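PDB 2ZO4: metallo-beta-lactamase family protein from Thermus thermophilus, which probably acts as a zinc-dependent hydrolase of the metallo-beta-lactamase superfamily, with two zinc ions in its active site and a natural substrate that is not established. Local coordinates for residues P73-L78 with A231-P236; L10-I15 with E50-E55; R227-Y230 with P236-D239. One frame throughout, in Å; residues are numbered along the deposited sequence.

Contact 1 of 3, residues P73-L78 with A231-P236; sequences PDHYGL and AGHFGP. With ZN (zinc ion), chain C.
D74, H75 and H233 meet at a single zinc ion, which does most of the work of joining these two segments. H75 NE2 and H233 NE2 both bind the zinc at 2.1 Å, D74 OD2 lies 2.3 Å from the metal, and a water adds a further ligand at 2.0 Å. The other carboxylate oxygen, D74 OD1, accepts a weak hydrogen bond from that same water, so D74 touches the metal directly and also makes a weak contact with its water. D74 OD2 comes up at the edge of the H233 ring, 3.0 Å from H233 NE2, with the carboxylate turned only 17° out of the ring plane. They are close because both bind zinc, not because they bond to each other. The H75 imidazole stands at 90° to that of H233, and its edge also meets the backbone of G232, with H75 CE1 3.9 Å from G232 CA.

The second shell fixes how the rings turn. H75 ND1 is hydrogen-bonded to D37 OD2 and H233 ND1 to the carbonyl of T21, so each imidazole is gripped at both nitrogens. With CG between its own N and carbonyl carbon (chi1 53°), D74 turns its carboxylate to the metal, while V22 packs against all three residues. D190 OD2 completes this zinc site and also binds the second zinc, held by H70, H72 and H171. The whole is the buried dinuclear centre of the metallo-beta-lactamase fold, built on the HxHxDH motif that runs from H70 to H75.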
loop_
_atom_site.group_PDB
_atom_site.type_symbol
_atom_site.label_atom_id
_atom_site.label_comp_id
_atom_site.label_asym_id
_atom_site.label_seq_id
_atom_site.Cartn_x
_atom_site.Cartn_y
_atom_site.Cartn_z
ATOM N N PRO A 73 6.959 3.183 1.557
ATOM C CA PRO A 73 8.307 3.000 2.107
ATOM C C PRO A 73 8.462 1.770 3.009
ATOM O O PRO A 73 9.505 1.124 2.983
ATOM C CB PRO A 73 8.544 4.290 2.907
ATOM C CG PRO A 73 7.184 4.874 3.128
ATOM C CD PRO A 73 6.391 4.493 1.926
ATOM N N ASP A 74 7.426 1.452 3.782
ATOM C CA ASP A 74 7.434 0.291 4.682
ATOM C C ASP A 74 7.452 -1.078 3.980
ATOM O O ASP A 74 7.658 -2.105 4.627
ATOM C CB ASP A 74 6.275 0.379 5.691
ATOM C CG ASP A 74 4.916 0.587 5.029
ATOM O OD1 ASP A 74 4.819 1.345 4.035
ATOM O OD2 ASP A 74 3.931 -0.005 5.522
ATOM N N HIS A 75 7.240 -1.088 2.667
ATOM C CA HIS A 75 7.234 -2.327 1.881
ATOM C C HIS A 75 8.361 -2.331 0.843
ATOM O O HIS A 75 8.910 -3.376 0.501
ATOM C CB HIS A 75 5.876 -2.501 1.185
ATOM C CG HIS A 75 4.714 -2.557 2.131
ATOM N ND1 HIS A 75 4.106 -3.738 2.499
ATOM C CD2 HIS A 75 4.052 -1.576 2.787
ATOM C CE1 HIS A 75 3.122 -3.484 3.343
ATOM N NE2 HIS A 75 3.068 -2.179 3.535
ATOM N N TYR A 76 8.720 -1.137 0.387
ATOM C CA TYR A 76 9.563 -0.928 -0.788
ATOM C C TYR A 76 10.969 -0.438 -0.414
ATOM O O TYR A 76 11.890 -0.497 -1.235
ATOM C CB TYR A 76 8.823 0.078 -1.669
ATOM C CG TYR A 76 9.519 0.732 -2.848
ATOM C CD1 TYR A 76 9.215 0.356 -4.153
ATOM C CD2 TYR A 76 10.394 1.804 -2.662
ATOM C CE1 TYR A 76 9.810 0.995 -5.245
ATOM C CE2 TYR A 76 11.000 2.436 -3.741
ATOM C CZ TYR A 76 10.701 2.033 -5.026
ATOM O OH TYR A 76 11.294 2.677 -6.086
ATOM N N GLY A 77 11.126 0.016 0.830
ATOM C CA GLY A 77 12.332 0.723 1.283
ATOM C C GLY A 77 13.675 0.022 1.137
ATOM O O GLY A 77 14.671 0.663 0.815
ATOM N N LEU A 78 13.716 -1.284 1.378
ATOM C CA LEU A 78 14.969 -2.035 1.242
ATOM C C LEU A 78 15.150 -2.781 -0.087
ATOM O O LEU A 78 16.156 -3.472 -0.275
ATOM C CB LEU A 78 15.184 -2.985 2.427
ATOM C CG LEU A 78 15.597 -2.372 3.773
ATOM C CD1 LEU A 78 15.785 -3.462 4.820
ATOM C CD2 LEU A 78 16.867 -1.534 3.645
ATOM N N ALA A 231 -1.844 -10.043 5.732
ATOM C CA ALA A 231 -1.726 -8.699 5.189
ATOM C C ALA A 231 -0.434 -8.008 5.622
ATOM O O ALA A 231 0.379 -8.587 6.348
ATOM C CB ALA A 231 -2.943 -7.874 5.586
ATOM N N GLY A 232 -0.256 -6.769 5.165
ATOM C CA GLY A 232 0.958 -5.999 5.430
ATOM C C GLY A 232 1.054 -5.469 6.849
ATOM O O GLY A 232 2.143 -5.143 7.317
ATOM N N HIS A 233 -0.087 -5.379 7.529
ATOM C CA HIS A 233 -0.131 -4.922 8.918
ATOM C C HIS A 233 -1.173 -5.698 9.710
ATOM O O HIS A 233 -2.108 -6.258 9.133
ATOM C CB HIS A 233 -0.421 -3.420 8.990
ATOM C CG HIS A 233 0.501 -2.587 8.157
ATOM N ND1 HIS A 233 1.761 -2.224 8.578
ATOM C CD2 HIS A 233 0.350 -2.059 6.920
ATOM C CE1 HIS A 233 2.344 -1.500 7.640
ATOM N NE2 HIS A 233 1.510 -1.387 6.622
ATOM N N PHE A 234 -0.994 -5.722 11.031
ATOM C CA PHE A 234 -1.924 -6.367 11.979
ATOM C C PHE A 234 -1.992 -7.894 11.854
ATOM O O PHE A 234 -1.127 -8.516 11.233
ATOM C CB PHE A 234 -3.328 -5.741 11.907
ATOM C CG PHE A 234 -3.346 -4.253 12.120
ATOM C CD1 PHE A 234 -3.334 -3.719 13.402
ATOM C CD2 PHE A 234 -3.391 -3.386 11.036
ATOM C CE1 PHE A 234 -3.358 -2.338 13.602
ATOM C CE2 PHE A 234 -3.407 -2.006 11.220
ATOM C CZ PHE A 234 -3.391 -1.479 12.507
ATOM N N GLY A 235 -3.021 -8.488 12.455
ATOM C CA GLY A 235 -3.157 -9.941 12.512
ATOM C C GLY A 235 -3.745 -10.559 11.256
ATOM O O GLY A 235 -4.145 -9.837 10.335
ATOM N N PRO A 236 -3.795 -11.906 11.210
ATOM C CA PRO A 236 -4.348 -12.656 10.074
ATOM C C PRO A 236 -5.847 -12.406 9.896
ATOM O O PRO A 236 -6.538 -12.070 10.865
ATOM C CB PRO A 236 -4.105 -14.121 10.457
ATOM C CG PRO A 236 -3.101 -14.091 11.573
ATOM C CD PRO A 236 -3.309 -12.797 12.277
HETATM ZN ZN ZN C . 1.957 -0.848 4.640
HETATM O O HOH W 1 1.930 0.919 3.741
#

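Contact 2 of 3, residues L10-I15 with E50-E55; sequences LLPVPI and ELHLAE
L11 lies across one face of the H52 imidazole, and around this pair an outermost strand of the six-stranded sheet packs against helix 43-55, in the helix-on-sheet layering of the metallo-beta-lactamase alpha-beta/beta-alpha sandwich. The strand and helix segments run nearly antiparallel, at 156°, with their axes 9.3 Å apart at closest approach.

The tight part belongs to L11 and H52, whose side chains slide past each other in opposite directions. L11 CG sits 4.2 Å from the centroid of the H52 ring, 28° off its normal, a CH-pi contact over the face. L11 CA lies over the centre of that same face, so the leucine spreads from backbone to branch point beneath the imidazole. With its CG anti to the carbonyl carbon (chi1 -83°), H52 lays the ring over the strand. On the buried side L11 also reaches L49 and L26, while L53 of the helix turns to L26 and F60. V13, buried as well, barely reaches the ring, with a long, oblique approach through CG2, because its side chain packs on A45 and A39. Backbone hydrogen bonds from L11 to L24 and from V13 to V22 hold the strand in the sheet.

The contrast with the solvent side is one of burial. Where L11 is buried against the ring face, P12 is partly exposed; it crosses the ring at about a right angle and meets the outer end of the imidazole with CD alone of its side chain. Since the imidazole is probably turned over in the model, no polar bond can be assigned to its nitrogens. The firm atomic contacts are at the root of the ring, where L11 CD2 approaches H52 CB to 3.8 Å.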
loop_
_atom_site.group_PDB
_atom_site.type_symbol
_atom_site.label_atom_id
_atom_site.label_comp_id
_atom_site.label_asym_id
_atom_site.label_seq_id
_atom_site.Cartn_x
_atom_site.Cartn_y
_atom_site.Cartn_z
ATOM N N LEU A 10 5.992 -15.561 8.673
ATOM C CA LEU A 10 5.658 -14.177 8.994
ATOM C C LEU A 10 6.851 -13.479 9.653
ATOM O O LEU A 10 7.398 -13.973 10.641
ATOM C CB LEU A 10 4.427 -14.113 9.911
ATOM C CG LEU A 10 4.188 -12.819 10.702
ATOM C CD1 LEU A 10 3.746 -11.677 9.799
ATOM C CD2 LEU A 10 3.175 -13.044 11.810
ATOM N N LEU A 11 7.238 -12.331 9.096
ATOM C CA LEU A 11 8.374 -11.544 9.588
ATOM C C LEU A 11 7.930 -10.124 9.960
ATOM O O LEU A 11 7.915 -9.233 9.103
ATOM C CB LEU A 11 9.492 -11.487 8.534
ATOM C CG LEU A 11 10.529 -12.614 8.440
ATOM C CD1 LEU A 11 9.913 -13.956 8.111
ATOM C CD2 LEU A 11 11.599 -12.275 7.412
ATOM N N PRO A 12 7.537 -9.914 11.232
ATOM C CA PRO A 12 7.143 -8.585 11.707
ATOM C C PRO A 12 8.350 -7.663 11.907
ATOM O O PRO A 12 9.312 -8.038 12.573
ATOM C CB PRO A 12 6.455 -8.880 13.051
ATOM C CG PRO A 12 6.265 -10.375 13.095
ATOM C CD PRO A 12 7.397 -10.922 12.294
ATOM N N VAL A 13 8.295 -6.470 11.325
ATOM C CA VAL A 13 9.419 -5.532 11.361
ATOM C C VAL A 13 8.947 -4.153 11.830
ATOM O O VAL A 13 7.938 -3.653 11.336
ATOM C CB VAL A 13 10.116 -5.437 9.966
ATOM C CG1 VAL A 13 11.224 -4.403 9.968
ATOM C CG2 VAL A 13 10.673 -6.787 9.545
ATOM N N PRO A 14 9.665 -3.538 12.799
ATOM C CA PRO A 14 9.299 -2.200 13.290
ATOM C C PRO A 14 9.497 -1.105 12.243
ATOM O O PRO A 14 10.481 -1.115 11.508
ATOM C CB PRO A 14 10.247 -1.976 14.478
ATOM C CG PRO A 14 10.809 -3.333 14.805
ATOM C CD PRO A 14 10.844 -4.068 13.507
ATOM N N ILE A 15 8.543 -0.178 12.183
ATOM C CA ILE A 15 8.585 0.944 11.243
ATOM C C ILE A 15 8.278 2.268 11.958
ATOM O O ILE A 15 7.444 2.306 12.869
ATOM C CB ILE A 15 7.635 0.738 10.021
ATOM C CG1 ILE A 15 6.187 0.483 10.467
ATOM C CG2 ILE A 15 8.149 -0.384 9.129
ATOM C CD1 ILE A 15 5.154 0.572 9.342
ATOM N N GLU A 50 17.434 -8.768 9.753
ATOM C CA GLU A 50 18.645 -9.574 9.858
ATOM C C GLU A 50 18.475 -10.696 10.876
ATOM O O GLU A 50 18.830 -11.838 10.600
ATOM C CB GLU A 50 19.843 -8.700 10.231
ATOM C CG GLU A 50 21.184 -9.419 10.153
ATOM C CD GLU A 50 22.366 -8.501 10.425
ATOM O OE1 GLU A 50 22.173 -7.428 11.040
ATOM O OE2 GLU A 50 23.493 -8.859 10.020
ATOM N N LEU A 51 17.925 -10.365 12.045
ATOM C CA LEU A 51 17.700 -11.354 13.102
ATOM C C LEU A 51 16.700 -12.429 12.682
ATOM O O LEU A 51 16.909 -13.616 12.950
ATOM C CB LEU A 51 17.263 -10.678 14.405
ATOM C CG LEU A 51 18.372 -10.060 15.260
ATOM C CD1 LEU A 51 17.793 -9.097 16.287
ATOM C CD2 LEU A 51 19.211 -11.140 15.948
ATOM N N HIS A 52 15.621 -12.010 12.021
ATOM C CA HIS A 52 14.638 -12.943 11.459
ATOM C C HIS A 52 15.291 -13.938 10.509
ATOM O O HIS A 52 15.095 -15.148 10.633
ATOM C CB HIS A 52 13.527 -12.192 10.722
ATOM C CG HIS A 52 12.440 -11.691 11.619
ATOM N ND1 HIS A 52 12.023 -10.377 11.620
ATOM C CD2 HIS A 52 11.684 -12.328 12.544
ATOM C CE1 HIS A 52 11.057 -10.226 12.507
ATOM N NE2 HIS A 52 10.830 -11.394 13.080
ATOM N N LEU A 53 16.064 -13.408 9.562
ATOM C CA LEU A 53 16.776 -14.216 8.585
ATOM C C LEU A 53 17.768 -15.159 9.254
ATOM O O LEU A 53 17.861 -16.329 8.871
ATOM C CB LEU A 53 17.485 -13.323 7.559
ATOM C CG LEU A 53 16.584 -12.610 6.539
ATOM C CD1 LEU A 53 17.330 -11.471 5.852
ATOM C CD2 LEU A 53 16.019 -13.588 5.511
ATOM N N ALA A 54 18.495 -14.648 10.251
ATOM C CA ALA A 54 19.450 -15.441 11.037
ATOM C C ALA A 54 18.795 -16.635 11.731
ATOM O O ALA A 54 19.394 -17.706 11.823
ATOM C CB ALA A 54 20.156 -14.565 12.061
ATOM N N GLU A 55 17.568 -16.442 12.215
ATOM C CA GLU A 55 16.811 -17.494 12.897
ATOM C C GLU A 55 16.512 -18.663 11.959
ATOM O O GLU A 55 16.433 -19.814 12.396
ATOM C CB GLU A 55 15.505 -16.937 13.479
ATOM C CG GLU A 55 14.689 -17.981 14.249
ATOM C CD GLU A 55 13.487 -17.409 14.968
ATOM O OE1 GLU A 55 12.551 -18.193 15.251
ATOM O OE2 GLU A 55 13.471 -16.191 15.263
#

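Contact 3 of 3, residues R227-Y230 with P236-D239; sequences RVAY and PIAD
A229 and I237 face each other as an antiparallel hydrogen-bonded pair, with side chains that lie alongside one another, A229 CB 3.9 Å from I237 CB. Beneath them two backbone bonds lock the pair: I237 N donates to A229 O at 2.8 Å and A229 N to I237 O at 2.9 Å. I237 O also receives a CA-H...O contact from V228 CA, 3.4 Å away. Beyond the methyl of A229, I237 packs on L192, E194 and R243, and A229 itself meets V240, so this side of the bridge is covered by the start of helix 240-261 and by the loop holding L192 and E194.

V228 and Y230, alternating with A229, lie on the other side of the strand, where both lean on V185. The CB of Y230 points away from the partner segment, yet with CG anti to the carbonyl carbon (chi1 -55°) the ring swings back until its edge meets P236: Y230 CE1 lies 3.8 Å from P236 CB, and the two side chains cross obliquely. V228 CG2 settles over the peptide, 3.5 Å from I237 O.

Just past the bridge D239 takes the N-cap position, its OD1 accepting from Q242 N. This is a single beta bridge closing the short loop that carries the zinc ligand H233, at the outermost strand of the five-stranded sheet of the metallo-beta-lactamase fold.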
loop_
_atom_site.group_PDB
_atom_site.type_symbol
_atom_site.label_atom_id
_atom_site.label_comp_id
_atom_site.label_asym_id
_atom_site.label_seq_id
_atom_site.Cartn_x
_atom_site.Cartn_y
_atom_site.Cartn_z
ATOM N N ARG A 227 -9.072 -18.652 1.719
ATOM C CA ARG A 227 -9.341 -19.301 3.002
ATOM C C ARG A 227 -8.790 -18.502 4.174
ATOM O O ARG A 227 -9.294 -18.601 5.293
ATOM C CB ARG A 227 -8.771 -20.722 3.008
ATOM C CG ARG A 227 -9.509 -21.650 2.053
ATOM C CD ARG A 227 -8.944 -23.061 2.050
ATOM N NE ARG A 227 -9.854 -23.976 1.358
ATOM C CZ ARG A 227 -10.899 -24.579 1.927
ATOM N NH1 ARG A 227 -11.189 -24.370 3.205
ATOM N NH2 ARG A 227 -11.664 -25.390 1.212
ATOM N N VAL A 228 -7.753 -17.715 3.906
ATOM C CA VAL A 228 -7.122 -16.858 4.910
ATOM C C VAL A 228 -6.314 -15.770 4.197
ATOM O O VAL A 228 -5.828 -15.980 3.082
ATOM C CB VAL A 228 -6.224 -17.682 5.892
ATOM C CG1 VAL A 228 -4.994 -18.254 5.176
ATOM C CG2 VAL A 228 -5.811 -16.842 7.100
ATOM N N ALA A 229 -6.196 -14.604 4.825
ATOM C CA ALA A 229 -5.343 -13.545 4.293
ATOM C C ALA A 229 -4.310 -13.105 5.313
ATOM O O ALA A 229 -4.633 -12.874 6.480
ATOM C CB ALA A 229 -6.168 -12.352 3.824
ATOM N N TYR A 230 -3.067 -13.009 4.859
ATOM C CA TYR A 230 -1.989 -12.451 5.659
ATOM C C TYR A 230 -1.579 -11.131 5.016
ATOM O O TYR A 230 -1.057 -11.100 3.899
ATOM C CB TYR A 230 -0.810 -13.424 5.740
ATOM C CG TYR A 230 -1.170 -14.798 6.258
ATOM C CD1 TYR A 230 -1.704 -14.969 7.536
ATOM C CD2 TYR A 230 -0.966 -15.930 5.473
ATOM C CE1 TYR A 230 -2.039 -16.238 8.014
ATOM C CE2 TYR A 230 -1.293 -17.198 5.940
ATOM C CZ TYR A 230 -1.831 -17.343 7.210
ATOM O OH TYR A 230 -2.151 -18.595 7.674
ATOM N N PRO A 236 -3.795 -11.906 11.210
ATOM C CA PRO A 236 -4.348 -12.656 10.074
ATOM C C PRO A 236 -5.847 -12.406 9.896
ATOM O O PRO A 236 -6.538 -12.070 10.865
ATOM C CB PRO A 236 -4.105 -14.121 10.457
ATOM C CG PRO A 236 -3.101 -14.091 11.573
ATOM C CD PRO A 236 -3.309 -12.797 12.277
ATOM N N ILE A 237 -6.330 -12.564 8.665
ATOM C CA ILE A 237 -7.741 -12.354 8.344
ATOM C C ILE A 237 -8.375 -13.705 7.997
ATOM O O ILE A 237 -8.137 -14.256 6.919
ATOM C CB ILE A 237 -7.926 -11.320 7.191
ATOM C CG1 ILE A 237 -7.357 -9.958 7.600
ATOM C CG2 ILE A 237 -9.407 -11.186 6.798
ATOM C CD1 ILE A 237 -6.987 -9.040 6.435
ATOM N N ALA A 238 -9.173 -14.231 8.924
ATOM C CA ALA A 238 -9.718 -15.584 8.802
ATOM C C ALA A 238 -10.864 -15.676 7.798
ATOM O O ALA A 238 -10.977 -16.670 7.073
ATOM C CB ALA A 238 -10.147 -16.116 10.166
ATOM N N ASP A 239 -11.706 -14.644 7.761
ATOM C CA ASP A 239 -12.782 -14.560 6.777
ATOM C C ASP A 239 -12.553 -13.354 5.859
ATOM O O ASP A 239 -12.854 -12.213 6.219
ATOM C CB ASP A 239 -14.157 -14.495 7.459
ATOM C CG ASP A 239 -15.316 -14.748 6.486
ATOM O OD1 ASP A 239 -15.214 -14.366 5.299
ATOM O OD2 ASP A 239 -16.341 -15.322 6.916
#

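Overall arrangement
From the N terminus, contact 2 comes first: 34 residues separate 10-15 from 50-55, where helix 43-55 returns over strand 8-14, and this loop is closed before contact 1 opens. Contact 1 then spans 152 residues, joining the metal-binding segment 73-78, after the first sheet's strand 65-68, to the loop behind strand 228-231 of the second sheet. Contact 3 closes just five residues around that same loop, and the two share P236. I15 links contacts 1 and 2: I15 CD1 lies 3.8 Å from D74 CB. A231 CB and I237 CD1 similarly join contacts 1 and 3, whereas contacts 2 and 3 do not touch.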